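Local structure of bradavidin 2 (Bradyrhizobium japonicum, 4GGT) at residues 11-25 with 103-115. The protein probably binds biotin, as a secreted member of the avidin family built on an eight-stranded antiparallel beta barrel. Numbering follows the deposited sequence.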
ATOM      1  N   PRO A  11       6.264  10.022  -8.914  1.00 30.05           N
ATOM      2  CA  PRO A  11       5.582  11.298  -9.128  1.00 29.41           C
ATOM      3  C   PRO A  11       4.639  11.598  -7.973  1.00 28.67           C
ATOM      4  O   PRO A  11       4.036  10.672  -7.390  1.00 28.65           O
ATOM      5  CB  PRO A  11       4.770  11.079 -10.408  1.00 29.59           C
ATOM      6  CG  PRO A  11       5.347   9.872 -11.043  1.00 31.05           C
ATOM      7  CD  PRO A  11       5.891   9.023  -9.934  1.00 30.33           C
ATOM      8  N   ALA A  12       4.515  12.882  -7.666  1.00 27.78           N
ATOM      9  CA  ALA A  12       3.713  13.349  -6.539  1.00 25.82           C
ATOM     10  C   ALA A  12       3.258  14.781  -6.795  1.00 26.34           C
ATOM     11  O   ALA A  12       4.066  15.605  -7.226  1.00 26.74           O
ATOM     12  CB  ALA A  12       4.496  13.245  -5.244  1.00 25.39           C
ATOM     13  N   PRO A  13       1.958  15.066  -6.565  1.00 25.62           N
ATOM     14  CA  PRO A  13       0.991  14.037  -6.185  1.00 24.65           C
ATOM     15  C   PRO A  13       0.664  13.068  -7.303  1.00 24.18           C
ATOM     16  O   PRO A  13       0.856  13.357  -8.497  1.00 23.96           O
ATOM     17  CB  PRO A  13      -0.255  14.841  -5.766  1.00 25.09           C
ATOM     18  CG  PRO A  13       0.245  16.266  -5.618  1.00 24.36           C
ATOM     19  CD  PRO A  13       1.335  16.406  -6.588  1.00 26.29           C
ATOM     20  N   SER A  14       0.170  11.895  -6.930  1.00 22.40           N
ATOM     21  CA  SER A  14      -0.251  10.943  -7.930  1.00 20.93           C
ATOM     22  C   SER A  14      -1.216  10.009  -7.264  1.00 20.32           C
ATOM     23  O   SER A  14      -1.337  10.011  -6.035  1.00 21.28           O
ATOM     24  CB  SER A  14       0.947  10.184  -8.514  1.00 20.61           C
ATOM     25  OG  SER A  14       1.679   9.511  -7.512  1.00 20.47           O
ATOM     26  N   TYR A  15      -1.922   9.242  -8.076  1.00 20.25           N
ATOM     27  CA  TYR A  15      -2.981   8.389  -7.571  1.00 19.85           C
ATOM     28  C   TYR A  15      -2.943   7.062  -8.337  1.00 19.90           C
ATOM     29  O   TYR A  15      -2.904   7.055  -9.573  1.00 19.62           O
ATOM     30  CB  TYR A  15      -4.302   9.118  -7.740  1.00 21.40           C
ATOM     31  CG  TYR A  15      -5.531   8.337  -7.379  1.00 21.42           C
ATOM     32  CD1 TYR A  15      -5.821   8.034  -6.057  1.00 24.98           C
ATOM     33  CD2 TYR A  15      -6.418   7.935  -8.355  1.00 25.17           C
ATOM     34  CE1 TYR A  15      -6.971   7.328  -5.715  1.00 26.13           C
ATOM     35  CE2 TYR A  15      -7.565   7.237  -8.032  1.00 26.00           C
ATOM     36  CZ  TYR A  15      -7.833   6.941  -6.707  1.00 25.94           C
ATOM     37  OH  TYR A  15      -8.977   6.243  -6.405  1.00 27.86           O
ATOM     38  N   TRP A  16      -2.935   5.954  -7.588  1.00 20.21           N
ATOM     39  CA  TRP A  16      -2.727   4.625  -8.139  1.00 20.28           C
ATOM     40  C   TRP A  16      -3.758   3.660  -7.571  1.00 20.64           C
ATOM     41  O   TRP A  16      -4.207   3.811  -6.423  1.00 19.44           O
ATOM     42  CB  TRP A  16      -1.336   4.097  -7.775  1.00 20.95           C
ATOM     43  CG  TRP A  16      -0.152   5.027  -8.082  1.00 21.80           C
ATOM     44  CD1 TRP A  16       0.128   6.216  -7.499  1.00 22.66           C
ATOM     45  CD2 TRP A  16       0.909   4.776  -9.022  1.00 21.37           C
ATOM     46  NE1 TRP A  16       1.298   6.748  -8.022  1.00 22.72           N
ATOM     47  CE2 TRP A  16       1.789   5.884  -8.965  1.00 22.85           C
ATOM     48  CE3 TRP A  16       1.189   3.729  -9.916  1.00 22.97           C
ATOM     49  CZ2 TRP A  16       2.927   5.978  -9.767  1.00 22.90           C
ATOM     50  CZ3 TRP A  16       2.330   3.813 -10.707  1.00 21.69           C
ATOM     51  CH2 TRP A  16       3.186   4.925 -10.626  1.00 23.69           C
ATOM     52  N   LYS A  17      -4.123   2.659  -8.361  1.00 20.18           N
ATOM     53  CA  LYS A  17      -5.035   1.607  -7.902  1.00 21.11           C
ATOM     54  C   LYS A  17      -4.517   0.242  -8.286  1.00 21.33           C
ATOM     55  O   LYS A  17      -3.924   0.094  -9.348  1.00 20.48           O
ATOM     56  CB  LYS A  17      -6.439   1.792  -8.489  1.00 22.32           C
ATOM     57  CG  LYS A  17      -7.146   3.038  -7.932  1.00 23.95           C
ATOM     58  CD  LYS A  17      -8.496   3.315  -8.592  1.00 24.85           C
ATOM     59  CE  LYS A  17      -9.429   2.143  -8.499  1.00 29.43           C
ATOM     60  NZ  LYS A  17     -10.810   2.524  -8.965  1.00 33.31           N
ATOM     61  N   ASN A  18      -4.757  -0.766  -7.439  1.00 20.97           N
ATOM     62  CA  ASN A  18      -4.331  -2.129  -7.778  1.00 22.36           C
ATOM     63  C   ASN A  18      -5.526  -2.869  -8.362  1.00 23.65           C
ATOM     64  O   ASN A  18      -6.599  -2.294  -8.458  1.00 24.00           O
ATOM     65  CB  ASN A  18      -3.688  -2.858  -6.576  1.00 22.61           C
ATOM     66  CG  ASN A  18      -4.662  -3.119  -5.434  1.00 23.83           C
ATOM     67  OD1 ASN A  18      -5.856  -2.936  -5.590  1.00 22.44           O
ATOM     68  ND2 ASN A  18      -4.135  -3.526  -4.258  1.00 21.79           N
ATOM     69  N   GLU A  19      -5.329  -4.125  -8.743  1.00 25.18           N
ATOM     70  CA  GLU A  19      -6.360  -4.861  -9.461  1.00 28.37           C
ATOM     71  C   GLU A  19      -7.571  -5.177  -8.580  1.00 28.85           C
ATOM     72  O   GLU A  19      -8.664  -5.401  -9.110  1.00 30.12           O
ATOM     73  CB  GLU A  19      -5.775  -6.115 -10.174  1.00 28.49           C
ATOM     74  CG  GLU A  19      -4.822  -6.979  -9.316  1.00 32.72           C
ATOM     75  CD  GLU A  19      -3.345  -6.519  -9.343  1.00 35.11           C
ATOM     76  OE1 GLU A  19      -2.587  -6.867 -10.306  1.00 37.47           O
ATOM     77  OE2 GLU A  19      -2.938  -5.860  -8.363  1.00 28.79           O
ATOM     78  N   ARG A  20      -7.397  -5.135  -7.252  1.00 29.45           N
ATOM     79  CA  ARG A  20      -8.492  -5.351  -6.286  1.00 30.74           C
ATOM     80  C   ARG A  20      -9.278  -4.053  -5.983  1.00 29.55           C
ATOM     81  O   ARG A  20     -10.245  -4.082  -5.213  1.00 30.77           O
ATOM     82  CB  ARG A  20      -7.944  -5.911  -4.953  1.00 31.20           C
ATOM     83  CG  ARG A  20      -6.895  -7.023  -5.065  1.00 32.83           C
ATOM     84  CD  ARG A  20      -6.234  -7.303  -3.711  1.00 33.77           C
ATOM     85  NE  ARG A  20      -4.800  -7.588  -3.825  1.00 39.07           N
ATOM     86  CZ  ARG A  20      -4.248  -8.806  -3.865  1.00 42.25           C
ATOM     87  NH1 ARG A  20      -4.993  -9.914  -3.800  1.00 43.50           N
ATOM     88  NH2 ARG A  20      -2.933  -8.916  -3.972  1.00 41.83           N
ATOM     89  N   GLY A  21      -8.829  -2.918  -6.534  1.00 27.62           N
ATOM     90  CA  GLY A  21      -9.484  -1.627  -6.326  1.00 25.92           C
ATOM     91  C   GLY A  21      -9.057  -0.812  -5.111  1.00 24.74           C
ATOM     92  O   GLY A  21      -9.714   0.176  -4.750  1.00 25.68           O
ATOM     93  N   SER A  22      -7.986  -1.240  -4.460  1.00 22.94           N
ATOM     94  CA  SER A  22      -7.388  -0.452  -3.381  1.00 22.17           C
ATOM     95  C   SER A  22      -6.744   0.792  -3.971  1.00 21.35           C
ATOM     96  O   SER A  22      -6.302   0.762  -5.115  1.00 20.57           O
ATOM     97  CB  SER A  22      -6.377  -1.298  -2.611  1.00 22.64           C
ATOM     98  OG  SER A  22      -7.087  -2.277  -1.848  1.00 25.78           O
ATOM     99  N   GLU A  23      -6.772   1.881  -3.207  1.00 20.19           N
ATOM    100  CA  GLU A  23      -6.315   3.188  -3.672  1.00 20.84           C
ATOM    101  C   GLU A  23      -5.071   3.616  -2.923  1.00 20.14           C
ATOM    102  O   GLU A  23      -5.014   3.527  -1.695  1.00 19.28           O
ATOM    103  CB  GLU A  23      -7.361   4.260  -3.331  1.00 21.18           C
ATOM    104  CG  GLU A  23      -8.696   4.229  -4.101  1.00 23.68           C
ATOM    105  CD  GLU A  23      -9.585   5.334  -3.563  1.00 24.96           C
ATOM    106  OE1 GLU A  23     -10.102   5.189  -2.438  1.00 28.54           O
ATOM    107  OE2 GLU A  23      -9.721   6.378  -4.237  1.00 32.11           O
ATOM    108  N   LEU A  24      -4.140   4.219  -3.655  1.00 19.49           N
ATOM    109  CA  LEU A  24      -2.923   4.758  -3.091  1.00 18.76           C
ATOM    110  C   LEU A  24      -2.768   6.183  -3.589  1.00 19.15           C
ATOM    111  O   LEU A  24      -2.532   6.397  -4.770  1.00 19.12           O
ATOM    112  CB  LEU A  24      -1.713   3.918  -3.526  1.00 18.57           C
ATOM    113  CG  LEU A  24      -0.321   4.414  -3.088  1.00 18.68           C
ATOM    114  CD1 LEU A  24      -0.193   4.547  -1.554  1.00 22.10           C
ATOM    115  CD2 LEU A  24       0.787   3.532  -3.667  1.00 21.27           C
ATOM    116  N   LEU A  25      -2.939   7.146  -2.676  1.00 19.31           N
ATOM    117  CA  LEU A  25      -2.759   8.567  -3.021  1.00 19.75           C
ATOM    118  C   LEU A  25      -1.402   9.037  -2.507  1.00 20.65           C
ATOM    119  O   LEU A  25      -1.096   8.912  -1.317  1.00 19.46           O
ATOM    120  CB  LEU A  25      -3.881   9.395  -2.364  1.00 20.00           C
ATOM    121  CG  LEU A  25      -4.465  10.671  -2.942  1.00 26.05           C
ATOM    122  CD1 LEU A  25      -4.923  11.555  -1.749  1.00 24.27           C
ATOM    123  CD2 LEU A  25      -3.596  11.411  -3.976  1.00 24.94           C
ATOM    124  N   SER A 103      -1.217 -14.276  12.123  1.00 35.95           N
ATOM    125  CA  SER A 103      -0.863 -15.040  10.944  1.00 34.56           C
ATOM    126  C   SER A 103      -0.194 -14.093   9.954  1.00 33.39           C
ATOM    127  O   SER A 103      -0.246 -12.868  10.132  1.00 30.98           O
ATOM    128  CB  SER A 103      -2.123 -15.654  10.331  1.00 34.81           C
ATOM    129  OG  SER A 103      -2.965 -16.190  11.344  1.00 37.90           O
ATOM    130  N   ARG A 104       0.439 -14.671   8.940  1.00 33.09           N
ATOM    131  CA  ARG A 104       0.985 -13.884   7.835  1.00 34.00           C
ATOM    132  C   ARG A 104       0.493 -14.402   6.495  1.00 33.16           C
ATOM    133  O   ARG A 104       0.171 -15.590   6.348  1.00 33.82           O
ATOM    134  CB  ARG A 104       2.509 -13.788   7.899  1.00 34.75           C
ATOM    135  CG  ARG A 104       3.319 -14.594   6.891  1.00 38.75           C
ATOM    136  CD  ARG A 104       4.776 -14.585   7.301  1.00 43.74           C
ATOM    137  NE  ARG A 104       5.680 -15.131   6.295  1.00 47.72           N
ATOM    138  CZ  ARG A 104       5.957 -16.424   6.133  1.00 50.39           C
ATOM    139  NH1 ARG A 104       5.382 -17.349   6.896  1.00 51.59           N
ATOM    140  NH2 ARG A 104       6.809 -16.793   5.191  1.00 51.95           N
ATOM    141  N   LEU A 105       0.403 -13.488   5.533  1.00 31.28           N
ATOM    142  CA  LEU A 105       0.020 -13.834   4.172  1.00 30.25           C
ATOM    143  C   LEU A 105       0.954 -13.081   3.251  1.00 28.96           C
ATOM    144  O   LEU A 105       1.453 -12.018   3.604  1.00 25.89           O
ATOM    145  CB  LEU A 105      -1.424 -13.433   3.908  1.00 30.29           C
ATOM    146  CG  LEU A 105      -2.208 -14.059   2.747  1.00 33.86           C
ATOM    147  CD1 LEU A 105      -2.568 -15.513   3.063  1.00 36.06           C
ATOM    148  CD2 LEU A 105      -3.469 -13.259   2.495  1.00 32.37           C
ATOM    149  N   LYS A 106       1.205 -13.668   2.081  1.00 27.69           N
ATOM    150  CA  LYS A 106       2.112 -13.081   1.101  1.00 27.81           C
ATOM    151  C   LYS A 106       1.447 -13.042  -0.270  1.00 26.72           C
ATOM    152  O   LYS A 106       0.551 -13.830  -0.563  1.00 27.03           O
ATOM    153  CB  LYS A 106       3.430 -13.849   1.054  1.00 27.66           C
ATOM    154  CG  LYS A 106       4.335 -13.608   2.274  1.00 27.68           C
ATOM    155  CD  LYS A 106       5.733 -14.182   2.085  1.00 29.90           C
ATOM    156  CE  LYS A 106       6.600 -13.878   3.303  1.00 32.20           C
ATOM    157  NZ  LYS A 106       7.905 -14.603   3.309  1.00 33.14           N
ATOM    158  N   GLY A 107       1.849 -12.088  -1.104  1.00 25.49           N
ATOM    159  CA  GLY A 107       1.126 -11.925  -2.357  1.00 24.05           C
ATOM    160  C   GLY A 107       1.782 -10.903  -3.240  1.00 23.76           C
ATOM    161  O   GLY A 107       2.885 -10.463  -2.952  1.00 23.10           O
ATOM    162  N   GLY A 108       1.135 -10.599  -4.362  1.00 23.28           N
ATOM    163  CA  GLY A 108       1.656  -9.580  -5.287  1.00 22.89           C
ATOM    164  C   GLY A 108       0.555  -8.618  -5.704  1.00 23.09           C
ATOM    165  O   GLY A 108      -0.622  -8.963  -5.641  1.00 23.73           O
ATOM    166  N   ASP A 109       0.930  -7.404  -6.099  1.00 22.41           N
ATOM    167  CA  ASP A 109      -0.037  -6.415  -6.596  1.00 22.17           C
ATOM    168  C   ASP A 109       0.647  -5.645  -7.688  1.00 21.70           C
ATOM    169  O   ASP A 109       1.849  -5.385  -7.610  1.00 21.29           O
ATOM    170  CB  ASP A 109      -0.384  -5.384  -5.519  1.00 22.04           C
ATOM    171  CG  ASP A 109      -1.562  -5.775  -4.647  1.00 25.04           C
ATOM    172  OD1 ASP A 109      -2.485  -6.464  -5.141  1.00 28.35           O
ATOM    173  OD2 ASP A 109      -1.600  -5.298  -3.478  1.00 23.10           O
ATOM    174  N   ILE A 110      -0.123  -5.216  -8.681  1.00 20.57           N
ATOM    175  CA  ILE A 110       0.398  -4.159  -9.580  1.00 20.29           C
ATOM    176  C   ILE A 110      -0.516  -2.947  -9.425  1.00 19.21           C
ATOM    177  O   ILE A 110      -1.733  -3.032  -9.670  1.00 20.31           O
ATOM    178  CB  ILE A 110       0.473  -4.616 -11.074  1.00 20.29           C
ATOM    179  CG1 ILE A 110       1.251  -5.929 -11.199  1.00 20.96           C
ATOM    180  CG2 ILE A 110       1.053  -3.482 -11.950  1.00 21.99           C
ATOM    181  CD1 ILE A 110       1.276  -6.518 -12.652  1.00 22.16           C
ATOM    182  N   PHE A 111       0.061  -1.829  -9.011  1.00 18.89           N
ATOM    183  CA  PHE A 111      -0.669  -0.575  -8.951  1.00 19.07           C
ATOM    184  C   PHE A 111      -0.450   0.107 -10.291  1.00 20.10           C
ATOM    185  O   PHE A 111       0.659   0.116 -10.808  1.00 20.15           O
ATOM    186  CB  PHE A 111      -0.124   0.303  -7.841  1.00 20.02           C
ATOM    187  CG  PHE A 111      -0.434  -0.223  -6.476  1.00 20.13           C
ATOM    188  CD1 PHE A 111       0.356  -1.221  -5.908  1.00 19.32           C
ATOM    189  CD2 PHE A 111      -1.550   0.248  -5.779  1.00 17.19           C
ATOM    190  CE1 PHE A 111       0.052  -1.753  -4.631  1.00 20.26           C
ATOM    191  CE2 PHE A 111      -1.879  -0.248  -4.492  1.00 18.46           C
ATOM    192  CZ  PHE A 111      -1.057  -1.245  -3.910  1.00 18.20           C
ATOM    193  N   THR A 112      -1.517   0.676 -10.820  1.00 19.94           N
ATOM    194  CA  THR A 112      -1.452   1.396 -12.085  1.00 22.04           C
ATOM    195  C   THR A 112      -1.801   2.833 -11.803  1.00 22.22           C
ATOM    196  O   THR A 112      -2.745   3.107 -11.049  1.00 21.80           O
ATOM    197  CB  THR A 112      -2.470   0.791 -13.059  1.00 21.35           C
ATOM    198  OG1 THR A 112      -2.032  -0.532 -13.384  1.00 24.31           O
ATOM    199  CG2 THR A 112      -2.522   1.594 -14.354  1.00 23.59           C
ATOM    200  N   ARG A 113      -1.013   3.754 -12.365  1.00 23.36           N
ATOM    201  CA  ARG A 113      -1.286   5.165 -12.170  1.00 24.26           C
ATOM    202  C   ARG A 113      -2.579   5.603 -12.871  1.00 25.32           C
ATOM    203  O   ARG A 113      -2.820   5.299 -14.053  1.00 25.11           O
ATOM    204  CB  ARG A 113      -0.058   6.055 -12.483  1.00 24.37           C
ATOM    205  CG  ARG A 113      -0.439   7.533 -12.672  1.00 29.33           C
ATOM    206  CD  ARG A 113       0.356   8.540 -11.875  1.00 35.31           C
ATOM    207  NE  ARG A 113       1.495   9.035 -12.593  1.00 35.85           N
ATOM    208  CZ  ARG A 113       1.910  10.309 -12.662  1.00 35.67           C
ATOM    209  NH1 ARG A 113       1.279  11.338 -12.087  1.00 31.59           N
ATOM    210  NH2 ARG A 113       2.993  10.550 -13.364  1.00 33.85           N
ATOM    211  N   VAL A 114      -3.433   6.280 -12.100  1.00 24.20           N
ATOM    212  CA  VAL A 114      -4.704   6.809 -12.581  1.00 25.23           C
ATOM    213  C   VAL A 114      -4.589   8.288 -12.934  1.00 25.46           C
ATOM    214  O   VAL A 114      -5.040   8.715 -14.013  1.00 26.34           O
ATOM    215  CB  VAL A 114      -5.837   6.584 -11.549  1.00 25.05           C
ATOM    216  CG1 VAL A 114      -7.149   7.146 -12.071  1.00 26.56           C
ATOM    217  CG2 VAL A 114      -5.974   5.088 -11.273  1.00 26.42           C
ATOM    218  N   TRP A 115      -3.987   9.062 -12.038  1.00 24.69           N
ATOM    219  CA  TRP A 115      -3.588  10.431 -12.350  1.00 24.84           C
ATOM    220  C   TRP A 115      -2.278  10.824 -11.671  1.00 24.95           C
ATOM    221  O   TRP A 115      -1.721  11.890 -11.932  1.00 25.26           O
ATOM    222  CB  TRP A 115      -4.706  11.452 -12.091  1.00 24.68           C
ATOM    223  CG  TRP A 115      -5.313  11.503 -10.717  1.00 25.06           C
ATOM    224  CD1 TRP A 115      -6.510  10.985 -10.341  1.00 26.30           C
ATOM    225  CD2 TRP A 115      -4.765  12.137  -9.557  1.00 26.85           C
ATOM    226  NE1 TRP A 115      -6.750  11.253  -9.009  1.00 26.74           N
ATOM    227  CE2 TRP A 115      -5.694  11.960  -8.505  1.00 27.27           C
ATOM    228  CE3 TRP A 115      -3.586  12.838  -9.304  1.00 25.65           C
ATOM    229  CZ2 TRP A 115      -5.468  12.448  -7.215  1.00 24.86           C
ATOM    230  CZ3 TRP A 115      -3.359  13.328  -8.017  1.00 26.00           C
ATOM    231  CH2 TRP A 115      -4.301  13.137  -6.994  1.00 24.37           C
ATOM    232  OXT TRP A 115      -1.712  10.085 -10.838  1.00 24.40           O
TER
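K17 and T112 form an antiparallel hydrogen-bonded pair, T112 N reaching K17 O at 2.9 Å and K17 N returning to T112 O at 3.1 Å. Two residues on, just past the end of the strand, V114 N bonds to Y15 O at 2.7 Å. These bonds join the first strand to the last and so close the eight-stranded avidin barrel. Charged and polar groups gather beyond, where N18 and D109 belong to the biotin site, empty here. R20 NH2 makes a salt bridge to D109 OD1 (2.8 Å), coming from above the carboxylate plane, while N18 ND2 bonds weakly to D109 OD2, which also takes the indole N-H of W78. E19, its chain bent at chi2 (-87°), turns the syn lone pair of OE2 to I110 N. Three CH-pi contacts lie over ring faces: R113 CB sits 3.6 Å from the centroid of the W16 six-membered ring, N18 CB stands over F111 toward its rim, and Y15 CB rests over the W115 indole. W16 NE1 also donates to S14 OG at 2.8 Å. An alanine in place of W16 would probably open a gap beneath R113 CB and let the S14 hydroxyl turn more freely. The R113 guanidinium lays one face against P11.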